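Local structure of rhamnonate dehydratase (Gibberella zeae PH-1, 3FXG) at residues I14-I18 with C90-H94; L37-I42 with K54-S58. The protein probably catalyses the magnesium-dependent dehydration of rhamnonate, as a member of the enolase superfamily. All blocks are in the same frame, centred on the assembly; numbering follows the deposited sequence.

Contact 1 of 2, residues I14-I18 with C90-H94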
ATOM      1  N   ILE A  14      39.813 -27.432 -18.860  1.00 15.91           N
ATOM      2  CA  ILE A  14      38.570 -27.863 -18.245  1.00 16.03           C
ATOM      3  C   ILE A  14      38.074 -29.091 -18.996  1.00 16.02           C
ATOM      4  O   ILE A  14      38.081 -29.128 -20.227  1.00 17.34           O
ATOM      5  CB  ILE A  14      37.489 -26.751 -18.276  1.00 18.06           C
ATOM      6  CG1 ILE A  14      36.203 -27.260 -17.618  1.00 17.40           C
ATOM      7  CG2 ILE A  14      37.219 -26.314 -19.702  1.00 18.59           C
ATOM      8  CD1 ILE A  14      35.198 -26.163 -17.295  1.00 20.70           C
ATOM      9  N   ARG A  15      37.669 -30.107 -18.245  1.00 14.75           N
ATOM     10  CA  ARG A  15      37.174 -31.345 -18.825  1.00 14.90           C
ATOM     11  C   ARG A  15      35.819 -31.669 -18.204  1.00 15.73           C
ATOM     12  O   ARG A  15      35.561 -31.317 -17.055  1.00 15.88           O
ATOM     13  CB  ARG A  15      38.157 -32.488 -18.542  1.00 15.10           C
ATOM     14  CG  ARG A  15      39.550 -32.309 -19.146  1.00 16.80           C
ATOM     15  CD  ARG A  15      40.474 -33.466 -18.761  1.00 19.32           C
ATOM     16  NE  ARG A  15      40.873 -33.432 -17.352  1.00 19.62           N
ATOM     17  CZ  ARG A  15      41.896 -32.722 -16.876  1.00 20.54           C
ATOM     18  NH1 ARG A  15      42.635 -31.982 -17.693  1.00 19.28           N
ATOM     19  NH2 ARG A  15      42.183 -32.752 -15.580  1.00 20.94           N
ATOM     20  N   SER A  16      34.947 -32.322 -18.964  1.00 15.79           N
ATOM     21  CA  SER A  16      33.640 -32.698 -18.441  1.00 15.13           C
ATOM     22  C   SER A  16      33.358 -34.145 -18.800  1.00 15.68           C
ATOM     23  O   SER A  16      33.791 -34.634 -19.847  1.00 14.77           O
ATOM     24  CB  SER A  16      32.534 -31.789 -18.997  1.00 13.64           C
ATOM     25  OG  SER A  16      32.351 -31.976 -20.385  1.00 15.55           O
ATOM     26  N   PHE A  17      32.635 -34.824 -17.919  1.00 14.72           N
ATOM     27  CA  PHE A  17      32.299 -36.226 -18.111  1.00 16.43           C
ATOM     28  C   PHE A  17      30.858 -36.487 -17.725  1.00 16.85           C
ATOM     29  O   PHE A  17      30.313 -35.835 -16.835  1.00 16.60           O
ATOM     30  CB  PHE A  17      33.182 -37.106 -17.223  1.00 16.89           C
ATOM     31  CG  PHE A  17      34.649 -36.940 -17.461  1.00 16.95           C
ATOM     32  CD1 PHE A  17      35.308 -37.729 -18.396  1.00 18.33           C
ATOM     33  CD2 PHE A  17      35.374 -35.984 -16.754  1.00 18.50           C
ATOM     34  CE1 PHE A  17      36.672 -37.571 -18.626  1.00 19.07           C
ATOM     35  CE2 PHE A  17      36.739 -35.817 -16.976  1.00 20.43           C
ATOM     36  CZ  PHE A  17      37.388 -36.612 -17.915  1.00 20.01           C
ATOM     37  N   ILE A  18      30.245 -37.450 -18.399  1.00 18.39           N
ATOM     38  CA  ILE A  18      28.885 -37.849 -18.081  1.00 20.28           C
ATOM     39  C   ILE A  18      29.071 -39.079 -17.201  1.00 21.56           C
ATOM     40  O   ILE A  18      29.913 -39.928 -17.494  1.00 20.85           O
ATOM     41  CB  ILE A  18      28.106 -38.243 -19.342  1.00 22.19           C
ATOM     42  CG1 ILE A  18      27.935 -37.015 -20.239  1.00 24.53           C
ATOM     43  CG2 ILE A  18      26.758 -38.838 -18.956  1.00 23.34           C
ATOM     44  CD1 ILE A  18      27.459 -37.336 -21.629  1.00 28.39           C
ATOM     45  N   CYS A  90      27.211 -30.840 -20.249  1.00 12.84           N
ATOM     46  CA  CYS A  90      28.578 -30.933 -20.757  1.00 12.83           C
ATOM     47  C   CYS A  90      28.743 -30.173 -22.062  1.00 12.86           C
ATOM     48  O   CYS A  90      29.788 -29.574 -22.309  1.00 13.20           O
ATOM     49  CB  CYS A  90      28.977 -32.396 -20.973  1.00 13.75           C
ATOM     50  SG  CYS A  90      29.117 -33.354 -19.450  1.00 14.88           S
ATOM     51  N   TRP A  91      27.711 -30.204 -22.899  1.00 12.32           N
ATOM     52  CA  TRP A  91      27.757 -29.508 -24.181  1.00 12.49           C
ATOM     53  C   TRP A  91      27.944 -28.013 -23.935  1.00 12.53           C
ATOM     54  O   TRP A  91      28.766 -27.365 -24.582  1.00 12.34           O
ATOM     55  CB  TRP A  91      26.460 -29.740 -24.954  1.00 12.43           C
ATOM     56  CG  TRP A  91      26.528 -29.337 -26.394  1.00 12.90           C
ATOM     57  CD1 TRP A  91      26.853 -30.133 -27.457  1.00 12.65           C
ATOM     58  CD2 TRP A  91      26.256 -28.037 -26.935  1.00 14.76           C
ATOM     59  NE1 TRP A  91      26.796 -29.412 -28.625  1.00 14.25           N
ATOM     60  CE2 TRP A  91      26.432 -28.123 -28.335  1.00 13.81           C
ATOM     61  CE3 TRP A  91      25.879 -26.807 -26.371  1.00 14.79           C
ATOM     62  CZ2 TRP A  91      26.244 -27.024 -29.185  1.00 15.05           C
ATOM     63  CZ3 TRP A  91      25.692 -25.712 -27.216  1.00 16.68           C
ATOM     64  CH2 TRP A  91      25.875 -25.831 -28.611  1.00 16.01           C
ATOM     65  N   LEU A  92      27.180 -27.472 -22.990  1.00 12.15           N
ATOM     66  CA  LEU A  92      27.260 -26.050 -22.664  1.00 13.05           C
ATOM     67  C   LEU A  92      28.598 -25.672 -22.038  1.00 12.38           C
ATOM     68  O   LEU A  92      29.163 -24.623 -22.352  1.00 12.36           O
ATOM     69  CB  LEU A  92      26.113 -25.664 -21.725  1.00 11.89           C
ATOM     70  CG  LEU A  92      24.713 -25.726 -22.341  1.00 12.56           C
ATOM     71  CD1 LEU A  92      23.662 -25.549 -21.255  1.00 13.99           C
ATOM     72  CD2 LEU A  92      24.572 -24.643 -23.404  1.00 13.21           C
ATOM     73  N   VAL A  93      29.103 -26.527 -21.155  1.00 12.40           N
ATOM     74  CA  VAL A  93      30.382 -26.274 -20.499  1.00 12.71           C
ATOM     75  C   VAL A  93      31.457 -25.877 -21.509  1.00 13.55           C
ATOM     76  O   VAL A  93      32.110 -24.842 -21.368  1.00 14.45           O
ATOM     77  CB  VAL A  93      30.892 -27.528 -19.742  1.00 13.15           C
ATOM     78  CG1 VAL A  93      32.343 -27.329 -19.332  1.00 14.63           C
ATOM     79  CG2 VAL A  93      30.030 -27.791 -18.511  1.00 11.86           C
ATOM     80  N   HIS A  94      31.630 -26.704 -22.533  1.00 13.32           N
ATOM     81  CA  HIS A  94      32.651 -26.467 -23.547  1.00 15.33           C
ATOM     82  C   HIS A  94      32.280 -25.490 -24.650  1.00 14.01           C
ATOM     83  O   HIS A  94      33.106 -24.684 -25.066  1.00 16.22           O
ATOM     84  CB  HIS A  94      33.072 -27.803 -24.160  1.00 14.64           C
ATOM     85  CG  HIS A  94      33.646 -28.760 -23.162  1.00 16.99           C
ATOM     86  ND1 HIS A  94      34.889 -28.584 -22.592  1.00 18.54           N
ATOM     87  CD2 HIS A  94      33.121 -29.866 -22.584  1.00 15.69           C
ATOM     88  CE1 HIS A  94      35.105 -29.541 -21.707  1.00 17.25           C
ATOM     89  NE2 HIS A  94      34.047 -30.331 -21.682  1.00 17.67           N
TER

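Contact 2 of 2, residues L37-I42 with K54-S58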
ATOM      1  N   LEU A  37      12.598 -42.572  -3.738  1.00 23.63           N
ATOM      2  CA  LEU A  37      12.710 -41.286  -4.412  1.00 24.29           C
ATOM      3  C   LEU A  37      11.963 -41.233  -5.736  1.00 24.74           C
ATOM      4  O   LEU A  37      11.593 -40.151  -6.200  1.00 24.17           O
ATOM      5  CB  LEU A  37      14.182 -40.933  -4.645  1.00 23.39           C
ATOM      6  CG  LEU A  37      14.929 -40.295  -3.470  1.00 24.24           C
ATOM      7  CD1 LEU A  37      16.402 -40.144  -3.818  1.00 23.92           C
ATOM      8  CD2 LEU A  37      14.313 -38.936  -3.156  1.00 23.51           C
ATOM      9  N   ILE A  38      11.733 -42.395  -6.342  1.00 23.59           N
ATOM     10  CA  ILE A  38      11.045 -42.440  -7.626  1.00 24.69           C
ATOM     11  C   ILE A  38       9.854 -43.393  -7.703  1.00 25.13           C
ATOM     12  O   ILE A  38       9.005 -43.241  -8.581  1.00 26.01           O
ATOM     13  CB  ILE A  38      12.022 -42.827  -8.760  1.00 24.06           C
ATOM     14  CG1 ILE A  38      12.651 -44.191  -8.456  1.00 23.79           C
ATOM     15  CG2 ILE A  38      13.100 -41.761  -8.910  1.00 22.50           C
ATOM     16  CD1 ILE A  38      13.573 -44.708  -9.550  1.00 24.34           C
ATOM     17  N   ASP A  39       9.773 -44.359  -6.792  1.00 25.22           N
ATOM     18  CA  ASP A  39       8.683 -45.329  -6.847  1.00 26.73           C
ATOM     19  C   ASP A  39       7.648 -45.342  -5.724  1.00 26.83           C
ATOM     20  O   ASP A  39       6.776 -46.212  -5.695  1.00 26.96           O
ATOM     21  CB  ASP A  39       9.275 -46.729  -7.019  1.00 29.32           C
ATOM     22  CG  ASP A  39       9.812 -46.956  -8.419  1.00 32.09           C
ATOM     23  OD1 ASP A  39      10.616 -47.889  -8.615  1.00 34.55           O
ATOM     24  OD2 ASP A  39       9.417 -46.197  -9.330  1.00 33.00           O
ATOM     25  N   SER A  40       7.725 -44.389  -4.804  1.00 24.88           N
ATOM     26  CA  SER A  40       6.750 -44.336  -3.720  1.00 23.96           C
ATOM     27  C   SER A  40       5.682 -43.310  -4.084  1.00 22.38           C
ATOM     28  O   SER A  40       5.803 -42.622  -5.097  1.00 21.91           O
ATOM     29  CB  SER A  40       7.429 -43.943  -2.408  1.00 24.25           C
ATOM     30  OG  SER A  40       7.985 -42.645  -2.490  1.00 24.06           O
ATOM     31  N   ASP A  41       4.629 -43.213  -3.279  1.00 21.15           N
ATOM     32  CA  ASP A  41       3.580 -42.239  -3.564  1.00 21.36           C
ATOM     33  C   ASP A  41       4.076 -40.844  -3.214  1.00 18.80           C
ATOM     34  O   ASP A  41       4.244 -40.514  -2.041  1.00 19.07           O
ATOM     35  CB  ASP A  41       2.312 -42.534  -2.760  1.00 22.51           C
ATOM     36  CG  ASP A  41       1.634 -43.819  -3.192  1.00 27.25           C
ATOM     37  OD1 ASP A  41       1.685 -44.142  -4.399  1.00 27.63           O
ATOM     38  OD2 ASP A  41       1.035 -44.494  -2.326  1.00 29.06           O
ATOM     39  N   ILE A  42       4.313 -40.032  -4.237  1.00 17.31           N
ATOM     40  CA  ILE A  42       4.781 -38.668  -4.029  1.00 15.31           C
ATOM     41  C   ILE A  42       4.011 -37.714  -4.932  1.00 15.10           C
ATOM     42  O   ILE A  42       3.931 -37.926  -6.141  1.00 15.41           O
ATOM     43  CB  ILE A  42       6.280 -38.534  -4.352  1.00 15.03           C
ATOM     44  CG1 ILE A  42       7.096 -39.465  -3.451  1.00 13.11           C
ATOM     45  CG2 ILE A  42       6.727 -37.089  -4.159  1.00 14.16           C
ATOM     46  CD1 ILE A  42       8.593 -39.434  -3.738  1.00 16.74           C
ATOM     47  N   LYS A  54       2.322 -42.602 -10.604  1.00 23.57           N
ATOM     48  CA  LYS A  54       2.896 -43.682  -9.801  1.00 25.79           C
ATOM     49  C   LYS A  54       4.424 -43.684  -9.757  1.00 25.02           C
ATOM     50  O   LYS A  54       5.026 -44.167  -8.798  1.00 25.37           O
ATOM     51  CB  LYS A  54       2.409 -45.042 -10.312  1.00 28.85           C
ATOM     52  CG  LYS A  54       2.763 -46.198  -9.385  1.00 34.35           C
ATOM     53  CD  LYS A  54       2.354 -47.546  -9.966  1.00 38.20           C
ATOM     54  CE  LYS A  54       2.586 -48.669  -8.962  1.00 39.58           C
ATOM     55  NZ  LYS A  54       3.996 -48.719  -8.472  1.00 41.59           N
ATOM     56  N   SER A  55       5.048 -43.146 -10.796  1.00 23.43           N
ATOM     57  CA  SER A  55       6.503 -43.103 -10.883  1.00 23.26           C
ATOM     58  C   SER A  55       6.992 -41.713 -11.265  1.00 22.23           C
ATOM     59  O   SER A  55       6.431 -41.084 -12.161  1.00 21.84           O
ATOM     60  CB  SER A  55       6.984 -44.110 -11.930  1.00 23.55           C
ATOM     61  OG  SER A  55       8.297 -43.811 -12.369  1.00 27.44           O
ATOM     62  N   ARG A  56       8.036 -41.231 -10.599  1.00 19.18           N
ATOM     63  CA  ARG A  56       8.555 -39.912 -10.936  1.00 18.62           C
ATOM     64  C   ARG A  56       9.427 -39.991 -12.187  1.00 17.42           C
ATOM     65  O   ARG A  56       9.630 -38.988 -12.876  1.00 16.63           O
ATOM     66  CB  ARG A  56       9.327 -39.305  -9.758  1.00 17.09           C
ATOM     67  CG  ARG A  56       8.417 -38.962  -8.577  1.00 19.81           C
ATOM     68  CD  ARG A  56       8.889 -37.738  -7.790  1.00 20.55           C
ATOM     69  NE  ARG A  56      10.004 -38.029  -6.893  1.00 21.38           N
ATOM     70  CZ  ARG A  56      10.529 -37.147  -6.046  1.00 20.94           C
ATOM     71  NH1 ARG A  56      10.046 -35.912  -5.982  1.00 21.03           N
ATOM     72  NH2 ARG A  56      11.533 -37.501  -5.255  1.00 23.23           N
ATOM     73  N   THR A  57       9.929 -41.186 -12.492  1.00 17.59           N
ATOM     74  CA  THR A  57      10.748 -41.360 -13.685  1.00 17.51           C
ATOM     75  C   THR A  57       9.853 -41.383 -14.925  1.00 17.49           C
ATOM     76  O   THR A  57      10.296 -41.048 -16.025  1.00 16.77           O
ATOM     77  CB  THR A  57      11.575 -42.672 -13.639  1.00 20.50           C
ATOM     78  OG1 THR A  57      10.702 -43.791 -13.444  1.00 21.02           O
ATOM     79  CG2 THR A  57      12.597 -42.617 -12.508  1.00 20.35           C
ATOM     80  N   SER A  58       8.590 -41.759 -14.741  1.00 15.00           N
ATOM     81  CA  SER A  58       7.649 -41.821 -15.856  1.00 16.28           C
ATOM     82  C   SER A  58       7.598 -40.489 -16.603  1.00 16.17           C
ATOM     83  O   SER A  58       7.623 -40.465 -17.838  1.00 14.40           O
ATOM     84  CB  SER A  58       6.249 -42.195 -15.362  1.00 15.81           C
ATOM     85  OG  SER A  58       5.697 -41.183 -14.538  1.00 17.68           O
TER
HETATM   86  O   HOH W   1       3.915 -45.301  -6.637  1.00 36.12           O
HETATM   87  O   HOH W   2       6.375 -46.572  -8.841  1.00 45.86           O

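Contact 1 of 2, residues I14-I18 with C90-H94
His94 brings the edge of its imidazole up to the side chain of Ser16, and its NE2 and the serine OG share a hydrogen bond of 2.7 Å. The ring reaches the strand because its CG lies opposite the carbonyl carbon, beside the backbone N (chi1 -60°). Near the same edge, CE1 comes within 3.3 Å of Ile14 O. Val93 CG1 lies over the centre of one ring face, 4.1 Å above the ring plane, and should limit how the imidazole can turn. The other ring nitrogen, ND1, is hydrogen-bonded to Glu98 of the same helix, while Ser16 OG has a second partner in Ser400, so the buried serine hydroxyl and both ring nitrogens have partners. Strand 11-19 and helix 86-101 run antiparallel here, their local axes 171° apart and 8.6 Å at closest approach, and the helix covers one side of the antiparallel sheet in the N-terminal capping domain of the enolase superfamily. Apolar contacts flank the polar pair: Ile14 CD1 meets Val93 CG1 at 3.7 Å, and Ile18 CG1 lies 3.9 Å from Cys90 SG. Arg15 turns away from the helix to form salt bridges with Glu70 and Glu72 of strand 66-73.

Contact 2 of 2, residues L37-I42 with K54-S58
Ile38 and Arg56 bring their backbones together where the short helix 36-39 ends, with CA atoms 4.9 Å apart, and Arg56 N donates to Ile38 O over 3.0 Å in a fairly straight bond. Ser55 CA adds a CA-H...O contact to the same carbonyl oxygen. The side chain of Arg56 then takes the preceding carbonyl: NE, at 2.7 Å, and NH2, at 2.8 Å, both donate to Leu37 O. This side-on grip on one oxygen lies in the guanidinium plane, which should restrict rotation of the group. Its chain bends at chi2 and chi3 (-148° and -78°) to bring the edge of the guanidinium to Leu37 O. Ile42 CD1 covers one guanidinium face, 3.5 Å above the plane and offset toward its rim, and Leu37 CD2 touches NH2. On the other flank, Thr57 CG2 packs against Ile38, meeting CG2 at 3.7 Å and lying almost as near to CB and CD1. Ser55 OG accepts from Ser58 N at 3.2 Å, an ST motif spanning Ser55 to Ser58, the turn that contains Arg56. Toward the more exposed side, two waters lie between Lys54 O and Asp39, one near the backbone O of Asp39 and the other near OD2; OD1 is held by Gly34 N. Arg56 also makes a cation-pi contact with Tyr224, and its side chain is about 8 Å from the bound magnesium ion, whose site comprises Asp222, Glu248 and Glu275. The contact thus joins the end of helix 36-39 to the loop leading to strand 66-73, close to the metal end of the barrel, consistent with the N-terminal-domain loops that close over the active site in other enolase-superfamily enzymes; there Asp222 closes strand 219-222 and Glu248 closes strand 246-248.

How the contacts relate
From the N terminus the chain first lays down strand 11-19, which pairs with strand 66-73 and is later packed against by helix 86-101; contact 1 therefore closes a long loop, with 71 residues between its segments. Contact 2 is nested inside that loop and closes a much smaller one, 11 residues without helix or strand, before the chain continues into strand 66-73. The two do not touch: their centres are 29 Å apart and their nearest atoms about 16 Å. Contact 1 ties sheet to helix within the capping domain, whereas contact 2 secures a loop excursion toward the magnesium-bearing barrel. Both also reach the second subunit, contact 1 through packing, while in 54-58 Ser58 O accepts a hydrogen bond from Arg99 of that subunit.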